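Local structure of SusD superfamily protein (Bacteroides thetaiotaomicron VPI-5482, 3HDX) at residues R51-A56 with Y66-K71; V72-R77 with P459-I464; G142-M147 with T466-I471. The protein probably binds polysaccharide at the outer membrane, as a SusD-family protein of carbohydrate metabolism. All coordinates share one frame; numbering follows the deposited sequence. Where two conformers were deposited one is given.

Contact 1: R51-A56 with Y66-K71; sequences RSDLQA and YDLLKK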
ATOM      1  N   ARG A  51      -3.119  -7.997 -23.258  1.00 17.05           N
ATOM      2  CA  ARG A  51      -2.590  -6.642 -23.435  1.00 17.84           C
ATOM      3  C   ARG A  51      -1.072  -6.551 -23.427  1.00 17.94           C
ATOM      4  O   ARG A  51      -0.434  -6.874 -22.433  1.00 18.34           O
ATOM      5  CB  ARG A  51      -3.190  -5.692 -22.413  1.00 19.00           C
ATOM      6  CG  ARG A  51      -4.616  -5.361 -22.686  1.00 19.31           C
ATOM      7  CD  ARG A  51      -5.261  -4.485 -21.681  1.00 20.65           C
ATOM      8  NE  ARG A  51      -4.546  -3.239 -21.409  1.00 20.64           N
ATOM      9  CZ  ARG A  51      -4.948  -2.319 -20.514  1.00 22.66           C
ATOM     10  NH1 ARG A  51      -6.085  -2.456 -19.819  1.00 24.03           N
ATOM     11  NH2 ARG A  51      -4.195  -1.232 -20.310  1.00 25.02           N
ATOM     12  N   SER A  52      -0.497  -6.011 -24.504  1.00 17.08           N
ATOM     13  CA  SER A  52       0.959  -5.867 -24.578  0.50 16.02           C
ATOM     14  C   SER A  52       1.467  -4.801 -23.590  1.00 16.17           C
ATOM     15  O   SER A  52       2.585  -4.913 -23.101  1.00 17.55           O
ATOM     16  CB  SER A  52       1.447  -5.565 -26.013  0.50 15.64           C
ATOM     17  OG  SER A  52       1.094  -6.613 -26.912  0.50 13.76           O
ATOM     18  N   ASP A  53       0.647  -3.787 -23.295  1.00 16.51           N
ATOM     19  CA  ASP A  53       1.048  -2.724 -22.338  1.00 16.10           C
ATOM     20  C   ASP A  53       1.204  -3.287 -20.919  1.00 15.31           C
ATOM     21  O   ASP A  53       2.226  -3.107 -20.276  1.00 14.94           O
ATOM     22  CB  ASP A  53       0.181  -1.441 -22.424  1.00 17.42           C
ATOM     23  CG  ASP A  53      -1.284  -1.651 -22.158  1.00 16.79           C
ATOM     24  OD1 ASP A  53      -1.759  -2.787 -21.949  1.00 18.12           O
ATOM     25  OD2 ASP A  53      -2.029  -0.647 -22.085  1.00 17.52           O
ATOM     26  N   LEU A  54       0.218  -4.062 -20.495  1.00 14.42           N
ATOM     27  CA  LEU A  54       0.296  -4.765 -19.179  1.00 13.65           C
ATOM     28  C   LEU A  54       1.449  -5.764 -19.192  1.00 13.48           C
ATOM     29  O   LEU A  54       2.176  -5.878 -18.220  1.00 13.91           O
ATOM     30  CB  LEU A  54      -1.031  -5.451 -18.879  1.00 14.44           C
ATOM     31  CG  LEU A  54      -2.288  -4.594 -18.718  1.00 13.55           C
ATOM     32  CD1 LEU A  54      -3.515  -5.452 -18.407  1.00 15.20           C
ATOM     33  CD2 LEU A  54      -2.120  -3.527 -17.619  1.00 14.35           C
ATOM     34  N   GLN A  55       1.673  -6.442 -20.328  1.00 13.40           N
ATOM     35  CA  GLN A  55       2.761  -7.400 -20.406  1.00 13.85           C
ATOM     36  C   GLN A  55       4.119  -6.677 -20.232  1.00 12.90           C
ATOM     37  O   GLN A  55       5.069  -7.247 -19.633  1.00 14.45           O
ATOM     38  CB  GLN A  55       2.714  -8.207 -21.731  1.00 15.07           C
ATOM     39  CG  GLN A  55       3.735  -9.328 -21.760  1.00 15.28           C
ATOM     40  CD  GLN A  55       3.451 -10.350 -20.686  1.00 16.39           C
ATOM     41  OE1 GLN A  55       2.495 -11.123 -20.784  1.00 17.07           O
ATOM     42  NE2 GLN A  55       4.255 -10.312 -19.603  1.00 16.96           N
ATOM     43  N   ALA A  56       4.232  -5.450 -20.793  1.00 14.09           N
ATOM     44  CA  ALA A  56       5.474  -4.668 -20.644  1.00 14.18           C
ATOM     45  C   ALA A  56       5.756  -4.343 -19.165  1.00 14.37           C
ATOM     46  O   ALA A  56       6.886  -4.460 -18.707  1.00 15.79           O
ATOM     47  CB  ALA A  56       5.465  -3.414 -21.495  1.00 14.99           C
ATOM     48  N   TYR A  66       4.164   2.579 -24.837  1.00 24.67           N
ATOM     49  CA  TYR A  66       2.766   2.391 -24.470  1.00 23.08           C
ATOM     50  C   TYR A  66       2.321   3.558 -23.625  1.00 22.41           C
ATOM     51  O   TYR A  66       3.018   3.951 -22.679  1.00 22.92           O
ATOM     52  CB  TYR A  66       2.524   1.048 -23.747  1.00 22.29           C
ATOM     53  CG  TYR A  66       2.858  -0.140 -24.595  1.00 22.55           C
ATOM     54  CD1 TYR A  66       2.071  -0.467 -25.716  1.00 24.44           C
ATOM     55  CD2 TYR A  66       3.966  -0.928 -24.318  1.00 21.49           C
ATOM     56  CE1 TYR A  66       2.400  -1.556 -26.507  1.00 23.95           C
ATOM     57  CE2 TYR A  66       4.288  -2.038 -25.105  1.00 23.73           C
ATOM     58  CZ  TYR A  66       3.517  -2.332 -26.197  1.00 24.09           C
ATOM     59  OH  TYR A  66       3.850  -3.418 -26.974  1.00 26.36           O
ATOM     60  N   ASP A  67       1.161   4.104 -23.961  1.00 22.24           N
ATOM     61  CA  ASP A  67       0.591   5.246 -23.254  1.00 23.08           C
ATOM     62  C   ASP A  67       0.405   4.974 -21.732  1.00 21.22           C
ATOM     63  O   ASP A  67       0.639   5.844 -20.909  1.00 18.97           O
ATOM     64  CB  ASP A  67      -0.750   5.636 -23.882  1.00 26.20           C
ATOM     65  CG  ASP A  67      -1.216   7.042 -23.497  1.00 28.62           C
ATOM     66  OD1 ASP A  67      -0.401   7.972 -23.480  1.00 30.39           O
ATOM     67  OD2 ASP A  67      -2.431   7.201 -23.273  1.00 33.37           O
ATOM     68  N   LEU A  68       0.007   3.750 -21.382  1.00 19.23           N
ATOM     69  CA  LEU A  68      -0.169   3.381 -19.975  1.00 18.52           C
ATOM     70  C   LEU A  68       1.098   3.652 -19.194  1.00 17.56           C
ATOM     71  O   LEU A  68       1.037   4.191 -18.087  1.00 17.29           O
ATOM     72  CB  LEU A  68      -0.523   1.896 -19.819  1.00 18.03           C
ATOM     73  CG  LEU A  68      -0.606   1.360 -18.368  1.00 18.28           C
ATOM     74  CD1 LEU A  68      -1.676   2.113 -17.571  1.00 19.65           C
ATOM     75  CD2 LEU A  68      -0.913  -0.173 -18.395  1.00 19.23           C
ATOM     76  N   LEU A  69       2.219   3.208 -19.758  1.00 17.07           N
ATOM     77  CA  LEU A  69       3.513   3.359 -19.108  1.00 17.42           C
ATOM     78  C   LEU A  69       3.873   4.829 -18.930  1.00 17.51           C
ATOM     79  O   LEU A  69       4.347   5.249 -17.834  1.00 16.57           O
ATOM     80  CB  LEU A  69       4.628   2.627 -19.865  1.00 18.73           C
ATOM     81  CG  LEU A  69       4.560   1.099 -19.948  1.00 21.34           C
ATOM     82  CD1 LEU A  69       5.658   0.537 -20.849  1.00 23.03           C
ATOM     83  CD2 LEU A  69       4.569   0.456 -18.639  1.00 22.35           C
ATOM     84  N   LYS A  70       3.624   5.630 -19.972  1.00 15.81           N
ATOM     85  CA  LYS A  70       3.914   7.054 -19.897  0.50 17.09           C
ATOM     86  C   LYS A  70       3.080   7.738 -18.792  1.00 16.64           C
ATOM     87  O   LYS A  70       3.596   8.546 -18.008  1.00 17.47           O
ATOM     88  CB  LYS A  70       3.678   7.710 -21.272  0.50 18.87           C
ATOM     89  CG  LYS A  70       4.611   7.174 -22.347  0.50 20.44           C
ATOM     90  CD  LYS A  70       4.440   7.884 -23.656  0.50 23.11           C
ATOM     91  CE  LYS A  70       5.373   7.248 -24.661  0.50 24.19           C
ATOM     92  NZ  LYS A  70       5.202   5.791 -24.601  0.50 26.26           N
ATOM     93  N   LYS A  71       1.794   7.417 -18.731  1.00 15.85           N
ATOM     94  CA  LYS A  71       0.877   7.981 -17.723  1.00 16.83           C
ATOM     95  C   LYS A  71       1.240   7.594 -16.293  1.00 15.59           C
ATOM     96  O   LYS A  71       1.269   8.433 -15.379  1.00 15.64           O
ATOM     97  CB  LYS A  71      -0.554   7.530 -18.010  1.00 19.57           C
ATOM     98  CG  LYS A  71      -1.171   8.179 -19.258  1.00 22.17           C
ATOM     99  CD  LYS A  71      -2.503   7.500 -19.541  1.00 26.33           C
ATOM    100  CE  LYS A  71      -3.442   8.304 -20.443  1.00 29.29           C
ATOM    101  NZ  LYS A  71      -4.540   7.299 -20.862  1.00 32.11           N
TER
HETATM  102  O   HOH W   1      -1.077   1.702 -23.180  1.00 20.81           O

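Contact 2: V72-R77 with P459-I464; sequences VSNWRR and PVSEDI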
ATOM      1  N   VAL A  72       1.515   6.324 -16.084  1.00 14.67           N
ATOM      2  CA  VAL A  72       1.903   5.880 -14.723  1.00 13.77           C
ATOM      3  C   VAL A  72       3.207   6.555 -14.292  1.00 13.79           C
ATOM      4  O   VAL A  72       3.327   6.959 -13.139  1.00 14.15           O
ATOM      5  CB  VAL A  72       2.049   4.352 -14.649  1.00 14.14           C
ATOM      6  CG1 VAL A  72       2.659   3.891 -13.327  1.00 13.62           C
ATOM      7  CG2 VAL A  72       0.686   3.702 -14.848  1.00 14.83           C
ATOM      8  N   SER A  73       4.125   6.750 -15.245  1.00 14.85           N
ATOM      9  CA  SER A  73       5.447   7.295 -14.985  1.00 14.81           C
ATOM     10  C   SER A  73       5.468   8.781 -14.659  1.00 13.75           C
ATOM     11  O   SER A  73       6.488   9.246 -14.187  1.00 15.31           O
ATOM     12  CB  SER A  73       6.426   7.047 -16.154  1.00 16.74           C
ATOM     13  OG  SER A  73       6.241   7.951 -17.214  1.00 18.92           O
ATOM     14  N   ASN A  74       4.382   9.506 -14.909  1.00 14.55           N
ATOM     15  CA  ASN A  74       4.294  10.937 -14.595  1.00 14.01           C
ATOM     16  C   ASN A  74       3.868  11.053 -13.129  1.00 14.76           C
ATOM     17  O   ASN A  74       2.783  10.644 -12.782  1.00 15.45           O
ATOM     18  CB  ASN A  74       3.276  11.608 -15.542  1.00 14.96           C
ATOM     19  CG  ASN A  74       3.192  13.114 -15.344  1.00 16.64           C
ATOM     20  OD1 ASN A  74       3.110  13.589 -14.217  1.00 18.59           O
ATOM     21  ND2 ASN A  74       3.186  13.872 -16.445  1.00 18.03           N
ATOM     22  N   TRP A  75       4.724  11.668 -12.309  1.00 13.74           N
ATOM     23  CA  TRP A  75       4.489  11.792 -10.871  1.00 12.81           C
ATOM     24  C   TRP A  75       3.586  12.958 -10.412  1.00 13.75           C
ATOM     25  O   TRP A  75       3.452  13.190  -9.233  1.00 14.57           O
ATOM     26  CB  TRP A  75       5.829  11.772 -10.087  1.00 12.76           C
ATOM     27  CG  TRP A  75       6.778  12.876 -10.448  1.00 13.93           C
ATOM     28  CD1 TRP A  75       6.486  14.193 -10.790  1.00 14.01           C
ATOM     29  CD2 TRP A  75       8.199  12.774 -10.476  1.00 14.36           C
ATOM     30  NE1 TRP A  75       7.646  14.883 -11.025  1.00 14.57           N
ATOM     31  CE2 TRP A  75       8.708  14.052 -10.821  1.00 15.03           C
ATOM     32  CE3 TRP A  75       9.109  11.728 -10.234  1.00 14.05           C
ATOM     33  CZ2 TRP A  75      10.062  14.294 -10.954  1.00 14.38           C
ATOM     34  CZ3 TRP A  75      10.456  11.977 -10.346  1.00 14.03           C
ATOM     35  CH2 TRP A  75      10.921  13.242 -10.738  1.00 13.96           C
ATOM     36  N   ARG A  76       2.964  13.691 -11.349  1.00 14.50           N
ATOM     37  CA  ARG A  76       2.174  14.876 -10.986  0.50 14.85           C
ATOM     38  C   ARG A  76       1.141  14.614  -9.876  1.00 14.14           C
ATOM     39  O   ARG A  76       0.985  15.439  -8.978  1.00 14.51           O
ATOM     40  CB  ARG A  76       1.524  15.487 -12.252  0.50 17.64           C
ATOM     41  CG  ARG A  76       0.847  16.815 -12.056  0.50 21.33           C
ATOM     42  CD  ARG A  76       0.230  17.404 -13.351  0.50 23.65           C
ATOM     43  NE  ARG A  76      -0.375  18.708 -13.071  0.50 26.90           N
ATOM     44  CZ  ARG A  76       0.247  19.874 -13.231  0.50 28.11           C
ATOM     45  NH1 ARG A  76       1.485  19.918 -13.703  0.50 28.54           N
ATOM     46  NH2 ARG A  76      -0.379  21.006 -12.931  0.50 29.20           N
ATOM     47  N   ARG A  77       0.407  13.499  -9.984  1.00 13.23           N
ATOM     48  CA  ARG A  77      -0.619  13.165  -9.020  1.00 13.90           C
ATOM     49  C   ARG A  77      -0.118  13.060  -7.573  1.00 13.04           C
ATOM     50  O   ARG A  77      -0.854  13.361  -6.643  1.00 14.31           O
ATOM     51  CB  ARG A  77      -1.378  11.904  -9.435  1.00 15.74           C
ATOM     52  CG  ARG A  77      -0.520  10.651  -9.498  1.00 16.95           C
ATOM     53  CD  ARG A  77      -1.213   9.511 -10.267  1.00 17.00           C
ATOM     54  NE  ARG A  77      -0.423   8.277 -10.286  1.00 16.24           N
ATOM     55  CZ  ARG A  77       0.603   8.025 -11.114  1.00 16.74           C
ATOM     56  NH1 ARG A  77       1.049   8.960 -11.977  1.00 18.70           N
ATOM     57  NH2 ARG A  77       1.216   6.830 -11.094  1.00 15.96           N
ATOM     58  N   PRO A 459      10.823   4.974 -15.073  1.00 14.73           N
ATOM     59  CA  PRO A 459      11.358   6.180 -15.695  1.00 14.29           C
ATOM     60  C   PRO A 459      10.558   7.421 -15.245  1.00 14.10           C
ATOM     61  O   PRO A 459       9.413   7.293 -14.829  1.00 13.88           O
ATOM     62  CB  PRO A 459      11.125   5.930 -17.185  1.00 14.90           C
ATOM     63  CG  PRO A 459      10.173   4.887 -17.298  1.00 16.86           C
ATOM     64  CD  PRO A 459      10.177   4.095 -16.052  1.00 14.90           C
ATOM     65  N   VAL A 460      11.216   8.581 -15.286  1.00 13.41           N
ATOM     66  CA  VAL A 460      10.574   9.869 -15.142  1.00 14.42           C
ATOM     67  C   VAL A 460       9.898  10.190 -16.496  1.00 16.03           C
ATOM     68  O   VAL A 460      10.470   9.972 -17.558  1.00 16.52           O
ATOM     69  CB  VAL A 460      11.598  10.969 -14.739  1.00 14.96           C
ATOM     70  CG1 VAL A 460      10.943  12.367 -14.648  1.00 15.77           C
ATOM     71  CG2 VAL A 460      12.258  10.594 -13.421  1.00 15.85           C
ATOM     72  N   SER A 461       8.667  10.672 -16.451  1.00 17.65           N
ATOM     73  CA  SER A 461       7.952  11.018 -17.683  1.00 19.05           C
ATOM     74  C   SER A 461       8.727  12.100 -18.440  1.00 19.32           C
ATOM     75  O   SER A 461       9.211  13.075 -17.853  1.00 19.17           O
ATOM     76  CB  SER A 461       6.547  11.529 -17.391  1.00 20.30           C
ATOM     77  OG  SER A 461       5.986  12.115 -18.579  1.00 23.38           O
ATOM     78  N   GLU A 462       8.852  11.914 -19.751  1.00 20.65           N
ATOM     79  CA  GLU A 462       9.564  12.909 -20.574  1.00 23.57           C
ATOM     80  C   GLU A 462       8.872  14.280 -20.550  1.00 21.67           C
ATOM     81  O   GLU A 462       9.549  15.305 -20.626  1.00 21.33           O
ATOM     82  CB  GLU A 462       9.865  12.348 -21.975  1.00 26.13           C
ATOM     83  CG  GLU A 462      10.992  11.187 -21.944  1.00 30.48           C
ATOM     84  CD  GLU A 462      12.449  11.617 -21.524  1.00 32.68           C
ATOM     85  OE1 GLU A 462      12.776  12.826 -21.683  1.00 36.27           O
ATOM     86  OE2 GLU A 462      13.289  10.746 -21.056  1.00 33.16           O
ATOM     87  N   ASP A 463       7.556  14.304 -20.320  1.00 21.81           N
ATOM     88  CA  ASP A 463       6.803  15.570 -20.155  1.00 23.89           C
ATOM     89  C   ASP A 463       7.326  16.368 -18.949  1.00 23.49           C
ATOM     90  O   ASP A 463       7.497  17.592 -19.035  1.00 24.83           O
ATOM     91  CB  ASP A 463       5.292  15.332 -19.983  1.00 25.70           C
ATOM     92  CG  ASP A 463       4.624  14.734 -21.246  1.00 28.98           C
ATOM     93  OD1 ASP A 463       5.194  14.860 -22.357  1.00 30.43           O
ATOM     94  OD2 ASP A 463       3.521  14.142 -21.101  1.00 31.22           O
ATOM     95  N   ILE A 464       7.637  15.662 -17.869  1.00 20.71           N
ATOM     96  CA  ILE A 464       8.186  16.287 -16.648  1.00 19.85           C
ATOM     97  C   ILE A 464       9.573  16.889 -16.933  1.00 20.42           C
ATOM     98  O   ILE A 464       9.861  18.040 -16.538  1.00 23.46           O
ATOM     99  CB  ILE A 464       8.237  15.251 -15.450  1.00 19.85           C
ATOM    100  CG1 ILE A 464       6.829  14.795 -14.986  1.00 20.25           C
ATOM    101  CG2 ILE A 464       9.031  15.814 -14.282  1.00 19.76           C
ATOM    102  CD1 ILE A 464       5.974  15.825 -14.337  1.00 22.22           C
TER
HETATM  103  O   HOH W   2       7.610  11.538 -13.531  1.00 19.44           O
HETATM  104  O   HOH W   3       3.172  12.448 -19.035  1.00 28.85           O

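Contact 3: G142-M147 with T466-I471; sequences GTFPSM and TANSQI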
ATOM      1  N   GLY A 142       0.247  24.828 -12.032  1.00 37.24           N
ATOM      2  CA  GLY A 142       0.784  25.231 -13.338  1.00 36.06           C
ATOM      3  C   GLY A 142       2.264  25.555 -13.282  1.00 34.40           C
ATOM      4  O   GLY A 142       2.883  25.787 -14.314  1.00 35.65           O
ATOM      5  N   THR A 143       2.839  25.607 -12.071  1.00 31.79           N
ATOM      6  CA  THR A 143       4.248  25.837 -11.913  1.00 28.89           C
ATOM      7  C   THR A 143       4.760  24.649 -11.076  1.00 26.62           C
ATOM      8  O   THR A 143       3.971  23.882 -10.464  1.00 27.29           O
ATOM      9  CB  THR A 143       4.539  27.147 -11.170  1.00 30.33           C
ATOM     10  OG1 THR A 143       4.237  27.015  -9.756  1.00 31.86           O
ATOM     11  CG2 THR A 143       3.730  28.324 -11.780  1.00 30.64           C
ATOM     12  N   PHE A 144       6.060  24.484 -11.103  1.00 21.64           N
ATOM     13  CA  PHE A 144       6.722  23.522 -10.222  1.00 19.34           C
ATOM     14  C   PHE A 144       8.073  24.116  -9.847  1.00 18.37           C
ATOM     15  O   PHE A 144       8.748  24.724 -10.710  1.00 18.43           O
ATOM     16  CB  PHE A 144       6.881  22.173 -10.909  1.00 18.87           C
ATOM     17  CG  PHE A 144       7.338  21.106  -9.979  1.00 18.13           C
ATOM     18  CD1 PHE A 144       6.432  20.541  -9.099  1.00 19.86           C
ATOM     19  CD2 PHE A 144       8.682  20.703  -9.958  1.00 18.42           C
ATOM     20  CE1 PHE A 144       6.861  19.556  -8.164  1.00 18.74           C
ATOM     21  CE2 PHE A 144       9.126  19.708  -9.061  1.00 18.83           C
ATOM     22  CZ  PHE A 144       8.203  19.128  -8.159  1.00 19.03           C
ATOM     23  N   PRO A 145       8.498  23.978  -8.559  1.00 17.34           N
ATOM     24  CA  PRO A 145       9.799  24.556  -8.196  1.00 17.22           C
ATOM     25  C   PRO A 145      10.958  24.086  -9.073  1.00 16.16           C
ATOM     26  O   PRO A 145      11.018  22.898  -9.413  1.00 16.83           O
ATOM     27  CB  PRO A 145      10.000  24.080  -6.739  1.00 17.04           C
ATOM     28  CG  PRO A 145       8.571  23.959  -6.223  1.00 17.44           C
ATOM     29  CD  PRO A 145       7.801  23.412  -7.384  1.00 17.01           C
ATOM     30  N   SER A 146      11.859  25.023  -9.416  1.00 17.74           N
ATOM     31  CA  SER A 146      13.036  24.719 -10.236  0.50 17.97           C
ATOM     32  C   SER A 146      14.122  24.165  -9.325  1.00 18.12           C
ATOM     33  O   SER A 146      14.859  24.909  -8.635  1.00 18.55           O
ATOM     34  CB  SER A 146      13.551  25.932 -10.993  0.50 18.81           C
ATOM     35  OG  SER A 146      14.678  25.565 -11.757  0.50 17.82           O
HETATM   36  N   MSE A 147      14.213  22.834  -9.311  1.00 16.18           N
HETATM   37  CA  MSE A 147      15.156  22.119  -8.463  1.00 15.53           C
HETATM   38  C   MSE A 147      15.363  20.715  -9.017  1.00 15.61           C
HETATM   39  O   MSE A 147      14.483  20.202  -9.727  1.00 16.81           O
HETATM   40  CB  MSE A 147      14.598  22.058  -7.011  1.00 15.78           C
HETATM   41  CG  MSE A 147      13.327  21.230  -6.859  1.00 15.96           C
HETATM   42 SE   MSE A 147      12.783  20.912  -5.048  0.75 12.43          SE
HETATM   43  CE  MSE A 147      14.347  20.041  -4.437  1.00 17.93           C
ATOM     44  N   THR A 466      10.945  17.730 -19.872  1.00 24.03           N
ATOM     45  CA  THR A 466      10.824  18.874 -20.806  1.00 26.29           C
ATOM     46  C   THR A 466      10.454  20.190 -20.095  1.00 26.80           C
ATOM     47  O   THR A 466      11.089  21.239 -20.346  1.00 28.77           O
ATOM     48  CB  THR A 466       9.867  18.525 -21.967  1.00 26.73           C
ATOM     49  OG1 THR A 466      10.479  17.467 -22.717  1.00 28.18           O
ATOM     50  CG2 THR A 466       9.613  19.755 -22.896  1.00 27.19           C
ATOM     51  N   ALA A 467       9.497  20.108 -19.178  1.00 25.98           N
ATOM     52  CA  ALA A 467       8.986  21.254 -18.431  1.00 25.66           C
ATOM     53  C   ALA A 467       9.906  21.749 -17.307  1.00 25.62           C
ATOM     54  O   ALA A 467       9.822  22.923 -16.936  1.00 27.36           O
ATOM     55  CB  ALA A 467       7.593  20.932 -17.866  1.00 26.07           C
ATOM     56  N   ASN A 468      10.786  20.884 -16.807  1.00 25.04           N
ATOM     57  CA  ASN A 468      11.637  21.149 -15.623  1.00 25.40           C
ATOM     58  C   ASN A 468      13.070  20.676 -15.907  1.00 24.30           C
ATOM     59  O   ASN A 468      13.433  19.532 -15.608  1.00 22.86           O
ATOM     60  CB  ASN A 468      11.044  20.400 -14.397  1.00 26.65           C
ATOM     61  CG  ASN A 468       9.536  20.655 -14.190  1.00 28.21           C
ATOM     62  OD1 ASN A 468       9.147  21.743 -13.782  1.00 27.85           O
ATOM     63  ND2 ASN A 468       8.680  19.619 -14.457  1.00 29.31           N
ATOM     64  N   SER A 469      13.894  21.575 -16.469  1.00 23.00           N
ATOM     65  CA  SER A 469      15.232  21.227 -16.960  1.00 23.99           C
ATOM     66  C   SER A 469      16.211  20.680 -15.911  1.00 21.54           C
ATOM     67  O   SER A 469      17.192  20.034 -16.285  1.00 20.89           O
ATOM     68  CB  SER A 469      15.896  22.425 -17.703  1.00 26.01           C
ATOM     69  OG  SER A 469      16.163  23.468 -16.791  1.00 28.27           O
ATOM     70  N   GLN A 470      15.961  20.899 -14.615  1.00 19.62           N
ATOM     71  CA  GLN A 470      16.882  20.349 -13.605  1.00 18.52           C
ATOM     72  C   GLN A 470      16.574  18.895 -13.272  1.00 17.05           C
ATOM     73  O   GLN A 470      17.366  18.290 -12.568  1.00 16.45           O
ATOM     74  CB  GLN A 470      16.850  21.168 -12.314  1.00 19.51           C
ATOM     75  CG  GLN A 470      17.355  22.612 -12.499  1.00 20.96           C
ATOM     76  CD  GLN A 470      17.881  23.159 -11.181  1.00 22.60           C
ATOM     77  OE1 GLN A 470      18.850  22.629 -10.612  1.00 24.44           O
ATOM     78  NE2 GLN A 470      17.251  24.178 -10.691  1.00 22.63           N
ATOM     79  N   ILE A 471      15.443  18.361 -13.765  1.00 16.40           N
ATOM     80  CA  ILE A 471      15.032  16.969 -13.498  0.50 16.27           C
ATOM     81  C   ILE A 471      15.721  16.050 -14.496  1.00 16.62           C
ATOM     82  O   ILE A 471      15.522  16.196 -15.696  1.00 17.87           O
ATOM     83  CB  ILE A 471      13.515  16.797 -13.640  0.50 15.81           C
ATOM     84  CG1 ILE A 471      12.788  17.693 -12.636  0.50 16.18           C
ATOM     85  CG2 ILE A 471      13.074  15.325 -13.407  0.50 15.35           C
ATOM     86  CD1 ILE A 471      13.149  17.366 -11.211  0.50 14.45           C
TER
HETATM   87  O   HOH W   4      10.553  23.727 -12.674  1.00 30.45           O

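Contact 1: R51-A56 with Y66-K71
Arg51 stands at the N-cap of helix 52-58, and its side chain, bent at chi3, doubles back along the first turn toward Asp53. It holds that carboxylate side-on: NE donates to Asp53 OD1 and NH2 to Asp53 OD2, the latter over 2.9 Å and nearly straight, each oxygen offering its syn lone pair almost in the guanidinium plane. One face of the guanidinium rests on Leu54 CG of the same segment, while NH2 comes against Leu68 CD2. Ser52 presents CB to the phenol end of Tyr66, 3.4 Å from its OH. Asp53 is the centre of the contact. Its CA lies over the face of the Tyr66 ring, a CH-pi contact 4.0 Å from the ring centroid and 17° off the normal, and its CB abuts Tyr66 CB and CG. With CG in the crowded position between backbone N and carbonyl carbon (chi1 60°), the carboxylate swings across Leu68, OD2 lying 3.7 Å from Leu68 CB. A water donates to Asp53 OD2 and accepts from Leu68 N, so this carboxylate reaches the first turn of helix 67-73. The two helices belong to the helical scaffold of a SusD-type protein, where the axes of these short helical segments approach to 9.6 Å, their directions 48° from parallel. Leu54 points its CB away from the partner, yet its CD2 reaches Leu68 CD2 at 3.6 Å; the same side chain also packs on Ile37 and Leu41 of helix 34-41. Ala56 faces the partner, its CB 4.0 Å from both Tyr66 CE2 and Leu69 CD1.

Contact 2: V72-R77 with P459-I464
Two helix starts meet in this buried contact of the SusD fold: the Asx turn of Asn74, which leads into helix 76-91, and the N-cap of helix 462-467, where Ser461 OG accepts from Asp463 N. Asn74, with CG anti to its backbone N (chi1 -176°), turns OD1 back to accept from Arg76 N at 2.9 Å, in the plane of the amide. That amide lies against Ile464, whose CD1 is 3.6 Å from Asn74 OD1. Trp75, its CG in the crowded position (chi1 60°), reaches across to the partner: Val460 CG1 lies over one face of the indole, Val460 CG2 is 3.8 Å from Trp75 CZ3, and Ile464 CG2 is near NE1 and CZ2. Trp129 and Tyr79 add edge-to-face rings around the same indole. Ser73 packs CB on Pro459 O at 3.3 Å, while its OG bonds to Lys70 O. Direct backbone bonding is limited to a weak link from Ser461 N to Ser73 O, and a water that donates to Ser73 O also accepts from Trp75 N and Ser461 N. A second water bonds Ser461 OG, accepts from Asn74 ND2 and donates to Asp463 OD2 at 2.7 Å.

Contact 3: G142-M147 with T466-I471
Gln470 makes the one direct hydrogen bond of this surface contact. Its CG is anti to the carbonyl carbon and the chain runs extended beyond it, carrying the amide out to Ser146. There NE2 donates to Ser146 OG over 3.1 Å, nearly straight at 166° and with the oxygen almost in the amide plane. Ser146 meets it with OG anti to its own backbone N, so the bond forms tip to tip. Nearer the backbone, Gln470 CB lies against the carbonyl of residue 147, 3.6 Å from Met147 O. That residue is a selenomethionine whose CB points away from the partner, so its contribution here is made by the main chain. The same carbonyl oxygen receives Ile471 CD1 at 3.5 Å, the delta methyl folded onto it by chi1 and chi2.

Next to it, Phe144 and Asn468 cross at about a right angle, with ring and amide planes 65° apart. The backbone sets Phe144 CB 3.7 Å from Asn468 OD1; with CG anti to the backbone N, ring atom CD2 comes near the same oxygen. A water 2.7 Å from Asn468 OD1 can bridge it to Phe144 O, though it has more acceptors near it than protons to give. Asn468 ND2 bonds to Ile464 O of its own helix. Asn468 also opens a type I beta turn, closed by Ile471 N on Asn468 O. The contact thus ties the loop between helices 104-129 and 152-169 to the turn that follows helix 462-467, with Tyr79 of helix 76-91 edge-to-face with Phe144.

In the fold
The three contacts form a row, contact 2 in the middle. Contact 1 and contact 2 have centres 14 Å apart and share helix 67-73; contact 2 and contact 3 have centres 12 Å apart and share helix 462-467. The ends of the row, contacts 1 and 3, have centres 25 Å apart and nearest atoms about 11 Å apart, and do not touch. Contact 1 is local and closes before the others open, whereas contacts 2 and 3 interleave along the chain, each bringing the C-terminal region back onto the N-terminal one. Ile471 of contact 3 packs on Trp75, Val460 and Ile464 of contact 2, so the C-terminal end of this SusD-family chain is built into its early helices.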